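Local structure of aminodeoxyfutalosine deaminase (Deinococcus radiodurans, 2IMR) at residues V90-V96 and V384-V388; I312-A316 and A341-V347; T336-P340 and L374-L378. The protein is a zinc-dependent deaminase that converts aminodeoxyfutalosine to futalosine in menaquinone biosynthesis and, less efficiently, deaminates adenosine and several related nucleosides. Residues are numbered along the deposited sequence.

Contact 1 (V90-V96 and V384-V388); sequences VIAPPPV and VRAAV
An extended chain, Val90-Val96, runs past one turn of helix, Val384-Val388. Val90 and Ile91 are strand, Ala92 is fully extended (-173/165), and Pro93, Pro94 and Pro95 follow with phi between -59° and -69° and psi between 136° and 160°, a polyproline-II-like course. The closest CA pair is Pro95 and Val388, at 4.5 Å. Along the helix, Val384 (chi1 t) comes first: its CG2 lies 4.0 Å from CG2 of Val90 (also t), and its CG1 lies 4.1 Å from CB of Ala92. Ala387 follows, placing its CB 3.9 Å from CB of Pro95 and accepting the one hydrogen bond between the segments, Val96 N to Ala387 O (2.9 Å, 159° at the hydrogen). Val388 sits in a wider pi-type turn at 386-388 (phi/psi -95/-67), although its N still bonds Val384 O at 3.1 Å. With chi1 t, it sets CG2 3.5 Å from Pro93 O and CG1 4.1 Å from Pro93 CB. The contact seats the passage from strand 90-91, which pairs with strand 45-47 of the small beta domain, against helix 380-395, just ahead of His99 and His101, the zinc-binding His-X-His motif that opens the amidohydrolase barrel.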
loop_
_atom_site.group_PDB
_atom_site.type_symbol
_atom_site.label_atom_id
_atom_site.label_comp_id
_atom_site.label_asym_id
_atom_site.label_seq_id
_atom_site.Cartn_x
_atom_site.Cartn_y
_atom_site.Cartn_z
ATOM N N VAL A 90 -5.685 13.444 -15.536
ATOM C CA VAL A 90 -4.369 13.442 -14.934
ATOM C C VAL A 90 -3.166 13.237 -15.838
ATOM O O VAL A 90 -3.163 12.378 -16.725
ATOM C CB VAL A 90 -4.293 12.357 -13.824
ATOM C CG1 VAL A 90 -2.910 12.343 -13.191
ATOM C CG2 VAL A 90 -5.380 12.607 -12.777
ATOM N N ILE A 91 -2.144 14.047 -15.597
ATOM C CA ILE A 91 -0.879 13.926 -16.299
ATOM C C ILE A 91 0.135 13.806 -15.176
ATOM O O ILE A 91 0.299 14.736 -14.378
ATOM C CB ILE A 91 -0.536 15.160 -17.155
ATOM C CG1 ILE A 91 -1.484 15.244 -18.353
ATOM C CG2 ILE A 91 0.901 15.056 -17.632
ATOM C CD1 ILE A 91 -1.209 16.412 -19.282
ATOM N N ALA A 92 0.797 12.655 -15.098
ATOM C CA ALA A 92 1.782 12.407 -14.052
ATOM C C ALA A 92 2.504 11.092 -14.291
ATOM O O ALA A 92 2.058 10.265 -15.088
ATOM C CB ALA A 92 1.088 12.375 -12.681
ATOM N N PRO A 93 3.640 10.881 -13.608
ATOM C CA PRO A 93 4.374 9.631 -13.792
ATOM C C PRO A 93 3.440 8.481 -13.424
ATOM O O PRO A 93 2.439 8.695 -12.735
ATOM C CB PRO A 93 5.533 9.767 -12.806
ATOM C CG PRO A 93 5.771 11.251 -12.774
ATOM C CD PRO A 93 4.370 11.797 -12.712
ATOM N N PRO A 94 3.737 7.256 -13.890
ATOM C CA PRO A 94 2.863 6.130 -13.548
ATOM C C PRO A 94 2.806 5.979 -12.029
ATOM O O PRO A 94 3.832 6.063 -11.354
ATOM C CB PRO A 94 3.536 4.946 -14.237
ATOM C CG PRO A 94 4.979 5.356 -14.301
ATOM C CD PRO A 94 4.884 6.804 -14.691
ATOM N N PRO A 95 1.607 5.756 -11.476
ATOM C CA PRO A 95 1.465 5.608 -10.025
ATOM C C PRO A 95 2.068 4.338 -9.445
ATOM O O PRO A 95 2.219 3.326 -10.125
ATOM C CB PRO A 95 -0.042 5.673 -9.826
ATOM C CG PRO A 95 -0.555 4.975 -11.055
ATOM C CD PRO A 95 0.308 5.575 -12.152
ATOM N N VAL A 96 2.413 4.413 -8.169
ATOM C CA VAL A 96 2.979 3.282 -7.456
ATOM C C VAL A 96 1.851 2.536 -6.753
ATOM O O VAL A 96 0.968 3.156 -6.154
ATOM C CB VAL A 96 3.987 3.752 -6.381
ATOM C CG1 VAL A 96 4.369 2.582 -5.472
ATOM C CG2 VAL A 96 5.224 4.343 -7.049
ATOM N N VAL A 384 -3.335 12.569 -6.260
ATOM C CA VAL A 384 -2.333 12.258 -7.267
ATOM C C VAL A 384 -0.929 12.217 -6.676
ATOM O O VAL A 384 -0.158 11.303 -6.962
ATOM C CB VAL A 384 -2.408 13.267 -8.434
ATOM C CG1 VAL A 384 -1.302 13.003 -9.441
ATOM C CG2 VAL A 384 -3.765 13.149 -9.105
ATOM N N ARG A 385 -0.596 13.194 -5.838
ATOM C CA ARG A 385 0.723 13.206 -5.218
ATOM C C ARG A 385 0.918 11.928 -4.404
ATOM O O ARG A 385 1.990 11.328 -4.413
ATOM C CB ARG A 385 0.879 14.424 -4.302
ATOM C CG ARG A 385 2.160 14.382 -3.492
ATOM C CD ARG A 385 2.110 15.312 -2.293
ATOM N NE ARG A 385 3.046 14.866 -1.264
ATOM C CZ ARG A 385 4.356 14.744 -1.449
ATOM N NH1 ARG A 385 4.892 15.042 -2.626
ATOM N NH2 ARG A 385 5.130 14.303 -0.464
ATOM N N ALA A 386 -0.126 11.511 -3.697
ATOM C CA ALA A 386 -0.053 10.300 -2.889
ATOM C C ALA A 386 0.200 9.076 -3.765
ATOM O O ALA A 386 1.051 8.242 -3.456
ATOM C CB ALA A 386 -1.350 10.116 -2.104
ATOM N N ALA A 387 -0.543 8.976 -4.863
ATOM C CA ALA A 387 -0.409 7.842 -5.768
ATOM C C ALA A 387 1.006 7.692 -6.302
ATOM O O ALA A 387 1.523 6.579 -6.417
ATOM C CB ALA A 387 -1.390 7.979 -6.933
ATOM N N VAL A 388 1.636 8.816 -6.619
ATOM C CA VAL A 388 2.980 8.795 -7.174
ATOM C C VAL A 388 4.105 8.961 -6.151
ATOM O O VAL A 388 4.885 8.032 -5.925
ATOM C CB VAL A 388 3.134 9.880 -8.262
ATOM C CG1 VAL A 388 4.539 9.839 -8.846
ATOM C CG2 VAL A 388 2.095 9.663 -9.353
#

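Contact 2 (I312-A316 and A341-V347); sequences IARVA and AFAAAGV
A helical segment, Ile312-Ala316, packs through small and branched apolar side chains beside the end of a second helix and the turn that leaves it, Ala341-Val347. Ile312-Ala316 is regular helix (Ala316 N to Ile312 O, 3.0 Å); Ala341-Ala344 is helical too, and the chain then turns off through Gly346 (phi/psi 80/22) in a Schellman motif, with Val347 N to Phe342 O at 3.0 Å and Gly346 N to Ala343 O at 2.9 Å. Val347 is extended (-85/133). CA pairs fall at Ile312-Phe342 (6.7 Å) and Ala316-Val347 (5.5 Å), so both segments advance in the same sense.

Ile312, in the mt rotamer (chi1 -66°, chi2 171°), spreads over three partners. Its CD1 is 3.8 Å from Ala341 CB, its CG2 3.5 Å from Ala345 CB, and its CG1 3.9 Å from Phe342 CZ. That CG1 also makes a CH-pi contact with the Phe342 ring, 4.2 Å from the centroid and 21° off the normal. CA-CB of Phe342 (chi1 -84°, chi2 -93°) points sideways, but the ring end comes nearer and turns one face to Ile312 CG1. Further along, with both valines t, Val315 CG1 lies 4.0 Å from Val347 CG1. Ala316 CB lies 4.0 Å from Val347 CG2 and 3.8 Å from Ala345 O. Phe342 and Val347 also touch Val322 of strand 322-324.

The helices follow strands 300-303 and 322-324 respectively, the second after the intervening short helix 326-331, and 339-344 leads on to strand 349-351: this is the packing of neighbouring outer helices in a beta/alpha (TIM) barrel.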
loop_
_atom_site.group_PDB
_atom_site.type_symbol
_atom_site.label_atom_id
_atom_site.label_comp_id
_atom_site.label_asym_id
_atom_site.label_seq_id
_atom_site.Cartn_x
_atom_site.Cartn_y
_atom_site.Cartn_z
ATOM N N ILE A 312 -4.296 8.364 15.535
ATOM C CA ILE A 312 -3.702 9.194 14.492
ATOM C C ILE A 312 -2.532 10.013 15.034
ATOM O O ILE A 312 -1.499 10.129 14.382
ATOM C CB ILE A 312 -4.769 10.124 13.860
ATOM C CG1 ILE A 312 -5.806 9.269 13.126
ATOM C CG2 ILE A 312 -4.113 11.104 12.883
ATOM C CD1 ILE A 312 -7.019 10.028 12.641
ATOM N N ALA A 313 -2.687 10.554 16.240
ATOM C CA ALA A 313 -1.626 11.340 16.865
ATOM C C ALA A 313 -0.393 10.471 17.113
ATOM O O ALA A 313 0.739 10.911 16.910
ATOM C CB ALA A 313 -2.126 11.943 18.182
ATOM N N ARG A 314 -0.610 9.226 17.540
ATOM C CA ARG A 314 0.503 8.314 17.797
ATOM C C ARG A 314 1.252 7.993 16.503
ATOM O O ARG A 314 2.482 7.916 16.485
ATOM C CB ARG A 314 -0.006 7.015 18.441
ATOM C CG ARG A 314 -0.597 7.191 19.834
ATOM C CD ARG A 314 -1.188 5.884 20.355
ATOM N NE ARG A 314 -1.719 6.004 21.714
ATOM C CZ ARG A 314 -0.983 5.958 22.823
ATOM N NH1 ARG A 314 0.329 5.793 22.753
ATOM N NH2 ARG A 314 -1.565 6.072 24.007
ATOM N N VAL A 315 0.502 7.801 15.423
ATOM C CA VAL A 315 1.093 7.497 14.122
ATOM C C VAL A 315 1.930 8.672 13.626
ATOM O O VAL A 315 3.043 8.493 13.126
ATOM C CB VAL A 315 -0.015 7.176 13.081
ATOM C CG1 VAL A 315 0.582 7.065 11.684
ATOM C CG2 VAL A 315 -0.711 5.885 13.466
ATOM N N ALA A 316 1.385 9.872 13.766
ATOM C CA ALA A 316 2.075 11.084 13.341
ATOM C C ALA A 316 3.380 11.275 14.114
ATOM O O ALA A 316 4.417 11.597 13.532
ATOM C CB ALA A 316 1.165 12.289 13.538
ATOM N N ALA A 341 -8.430 13.378 7.905
ATOM C CA ALA A 341 -7.899 13.405 9.266
ATOM C C ALA A 341 -6.397 13.112 9.265
ATOM O O ALA A 341 -5.627 13.763 9.971
ATOM C CB ALA A 341 -8.637 12.392 10.137
ATOM N N PHE A 342 -5.982 12.131 8.470
ATOM C CA PHE A 342 -4.571 11.774 8.384
ATOM C C PHE A 342 -3.767 12.888 7.715
ATOM O O PHE A 342 -2.643 13.191 8.124
ATOM C CB PHE A 342 -4.406 10.462 7.613
ATOM C CG PHE A 342 -4.581 9.231 8.467
ATOM C CD1 PHE A 342 -3.479 8.621 9.064
ATOM C CD2 PHE A 342 -5.843 8.690 8.686
ATOM C CE1 PHE A 342 -3.635 7.485 9.871
ATOM C CE2 PHE A 342 -6.011 7.557 9.489
ATOM C CZ PHE A 342 -4.904 6.954 10.082
ATOM N N ALA A 343 -4.348 13.495 6.687
ATOM C CA ALA A 343 -3.688 14.579 5.971
ATOM C C ALA A 343 -3.472 15.763 6.914
ATOM O O ALA A 343 -2.391 16.348 6.958
ATOM C CB ALA A 343 -4.531 15.004 4.786
ATOM N N ALA A 344 -4.509 16.105 7.670
ATOM C CA ALA A 344 -4.433 17.214 8.617
ATOM C C ALA A 344 -3.364 16.956 9.680
ATOM O O ALA A 344 -2.710 17.887 10.147
ATOM C CB ALA A 344 -5.789 17.429 9.273
ATOM N N ALA A 345 -3.177 15.690 10.049
ATOM C CA ALA A 345 -2.181 15.327 11.057
ATOM C C ALA A 345 -0.775 15.285 10.468
ATOM O O ALA A 345 0.208 15.106 11.193
ATOM C CB ALA A 345 -2.529 13.973 11.678
ATOM N N GLY A 346 -0.684 15.440 9.151
ATOM C CA GLY A 346 0.607 15.443 8.487
ATOM C C GLY A 346 1.220 14.079 8.240
ATOM O O GLY A 346 2.432 13.958 8.066
ATOM N N VAL A 347 0.382 13.051 8.217
ATOM C CA VAL A 347 0.845 11.691 7.982
ATOM C C VAL A 347 0.953 11.430 6.482
ATOM O O VAL A 347 0.043 11.761 5.727
ATOM C CB VAL A 347 -0.131 10.672 8.611
ATOM C CG1 VAL A 347 0.354 9.250 8.348
ATOM C CG2 VAL A 347 -0.251 10.933 10.106
#

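Contact 3 (T336-P340 and L374-L378)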
loop_
_atom_site.group_PDB
_atom_site.type_symbol
_atom_site.label_atom_id
_atom_site.label_comp_id
_atom_site.label_asym_id
_atom_site.label_seq_id
_atom_site.Cartn_x
_atom_site.Cartn_y
_atom_site.Cartn_z
ATOM N N THR A 336 -14.563 3.496 5.923
ATOM C CA THR A 336 -13.757 4.343 5.053
ATOM C C THR A 336 -12.583 5.017 5.760
ATOM O O THR A 336 -12.751 5.618 6.816
ATOM C CB THR A 336 -14.644 5.432 4.401
ATOM O OG1 THR A 336 -15.723 4.804 3.698
ATOM C CG2 THR A 336 -13.840 6.276 3.425
ATOM N N PHE A 337 -11.396 4.887 5.168
ATOM C CA PHE A 337 -10.165 5.492 5.679
ATOM C C PHE A 337 -10.396 6.999 5.780
ATOM O O PHE A 337 -10.844 7.622 4.821
ATOM C CB PHE A 337 -9.019 5.204 4.699
ATOM C CG PHE A 337 -7.732 5.918 5.015
ATOM C CD1 PHE A 337 -6.979 5.572 6.134
ATOM C CD2 PHE A 337 -7.249 6.913 4.162
ATOM C CE1 PHE A 337 -5.767 6.199 6.399
ATOM C CE2 PHE A 337 -6.038 7.546 4.418
ATOM C CZ PHE A 337 -5.290 7.188 5.541
ATOM N N ASP A 338 -10.088 7.583 6.932
ATOM C CA ASP A 338 -10.283 9.021 7.114
ATOM C C ASP A 338 -9.078 9.780 6.564
ATOM O O ASP A 338 -8.235 10.256 7.319
ATOM C CB ASP A 338 -10.463 9.348 8.601
ATOM C CG ASP A 338 -11.086 10.716 8.822
ATOM O OD1 ASP A 338 -10.972 11.568 7.918
ATOM O OD2 ASP A 338 -11.680 10.937 9.895
ATOM N N TRP A 339 -8.992 9.893 5.244
ATOM C CA TRP A 339 -7.859 10.579 4.642
ATOM C C TRP A 339 -7.731 12.023 5.132
ATOM O O TRP A 339 -6.643 12.462 5.507
ATOM C CB TRP A 339 -7.969 10.560 3.112
ATOM C CG TRP A 339 -6.664 10.825 2.410
ATOM C CD1 TRP A 339 -5.702 11.728 2.768
ATOM C CD2 TRP A 339 -6.207 10.214 1.198
ATOM N NE1 TRP A 339 -4.679 11.720 1.852
ATOM C CE2 TRP A 339 -4.963 10.800 0.878
ATOM C CE3 TRP A 339 -6.732 9.230 0.349
ATOM C CZ2 TRP A 339 -4.232 10.434 -0.256
ATOM C CZ3 TRP A 339 -6.008 8.865 -0.781
ATOM C CH2 TRP A 339 -4.769 9.467 -1.073
ATOM N N PRO A 340 -8.834 12.785 5.135
ATOM C CA PRO A 340 -8.685 14.167 5.609
ATOM C C PRO A 340 -8.078 14.296 7.007
ATOM O O PRO A 340 -7.285 15.209 7.261
ATOM C CB PRO A 340 -10.104 14.739 5.508
ATOM C CG PRO A 340 -10.995 13.533 5.419
ATOM C CD PRO A 340 -10.196 12.535 4.638
ATOM N N LEU A 374 -14.768 9.315 -2.689
ATOM C CA LEU A 374 -14.839 9.152 -1.237
ATOM C C LEU A 374 -14.603 10.452 -0.480
ATOM O O LEU A 374 -15.214 10.694 0.563
ATOM C CB LEU A 374 -13.790 8.147 -0.748
ATOM C CG LEU A 374 -13.899 6.675 -1.127
ATOM C CD1 LEU A 374 -12.655 5.938 -0.605
ATOM C CD2 LEU A 374 -15.163 6.077 -0.530
ATOM N N TYR A 375 -13.704 11.283 -0.992
ATOM C CA TYR A 375 -13.358 12.521 -0.309
ATOM C C TYR A 375 -13.634 13.779 -1.125
ATOM O O TYR A 375 -12.711 14.423 -1.631
ATOM C CB TYR A 375 -11.885 12.461 0.096
ATOM C CG TYR A 375 -11.495 11.115 0.683
ATOM C CD1 TYR A 375 -10.712 10.214 -0.041
ATOM C CD2 TYR A 375 -11.942 10.732 1.945
ATOM C CE1 TYR A 375 -10.389 8.961 0.480
ATOM C CE2 TYR A 375 -11.623 9.486 2.476
ATOM C CZ TYR A 375 -10.851 8.607 1.739
ATOM O OH TYR A 375 -10.555 7.368 2.259
ATOM N N PRO A 376 -14.915 14.162 -1.234
ATOM C CA PRO A 376 -15.322 15.351 -1.992
ATOM C C PRO A 376 -14.635 16.651 -1.584
ATOM O O PRO A 376 -14.375 17.506 -2.425
ATOM C CB PRO A 376 -16.834 15.393 -1.781
ATOM C CG PRO A 376 -17.006 14.769 -0.427
ATOM C CD PRO A 376 -16.061 13.590 -0.507
ATOM N N GLY A 377 -14.337 16.801 -0.297
ATOM C CA GLY A 377 -13.693 18.022 0.158
ATOM C C GLY A 377 -12.179 17.997 0.072
ATOM O O GLY A 377 -11.521 19.028 0.235
ATOM N N LEU A 378 -11.618 16.822 -0.193
ATOM C CA LEU A 378 -10.172 16.674 -0.281
ATOM C C LEU A 378 -9.627 17.145 -1.629
ATOM O O LEU A 378 -10.138 16.777 -2.687
ATOM C CB LEU A 378 -9.794 15.212 -0.046
ATOM C CG LEU A 378 -8.317 14.896 0.197
ATOM C CD1 LEU A 378 -7.842 15.619 1.451
ATOM C CD2 LEU A 378 -8.141 13.393 0.352
#
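The apolar centre is Trp339, which takes Leu378 over one face of its indole and turns an edge toward Tyr375. Leu378 CD2 is 3.7 Å from the centroid of the five-membered ring of Trp339 and 15° off its normal, with Trp339 CG the nearest atom at 3.6 Å. The edge of Trp339 points at the face of Tyr375 (edge-to-face): five-membered ring and phenol have centroids 5.7 Å apart and planes at 71°, and Trp339 CB stands over the phenol face, 3.8 Å from its centroid and 13° off the normal. Trp339 CE3 and Tyr375 CE1 close to 3.7 Å. The type I turn from Tyr375 to Leu378, closed by Leu378 N to Tyr375 O (3.0 Å), brings both residues to bear on the same tryptophan.

Around this centre, Pro340 CD packs 3.7 Å from Tyr375 CD2, and Thr336 CG2 approaches Leu374 CD2 at 4.2 Å on the more exposed border. At the polar edge, Tyr375 OH donates a short hydrogen bond to Phe337 O (2.6 Å), tying the tip of the phenol to the backbone just before helix 339-344. Asp338, the centre of an inverse gamma turn, is the N-cap there, its OD1 accepting from Ala341 N.

In the barrel the contact joins the start of helix 339-344 to the link between helices 365-374 and 380-395. Trp339 also rests on Leu383 and Ala386 of helix 380-395 and on Leu351 of strand 349-351, while Phe337 reaches Val322 and Thr324 of strand 322-324.

How the contacts relate
All three contacts belong to the amidohydrolase (TIM-barrel) part of the chain. The centres of contacts 2 and 3 are about 13 Å apart, both use helix 339-344, and their segments alternate along the chain; they touch where Phe342 CD2 meets Phe337 CE1 at 3.4 Å. Contact 1 encloses both others in sequence; its centre lies about 18 Å from that of contact 3 and about 22 Å from that of contact 2. It meets contact 3 through Ala386 CB and Trp339 CZ2, 3.4 Å apart, but stays about 8 Å from contact 2 at the nearest atoms. Packing thus runs from helix 309-318 through 339-344 to 380-395, where the late barrel helices meet the chain entering from the small beta domain.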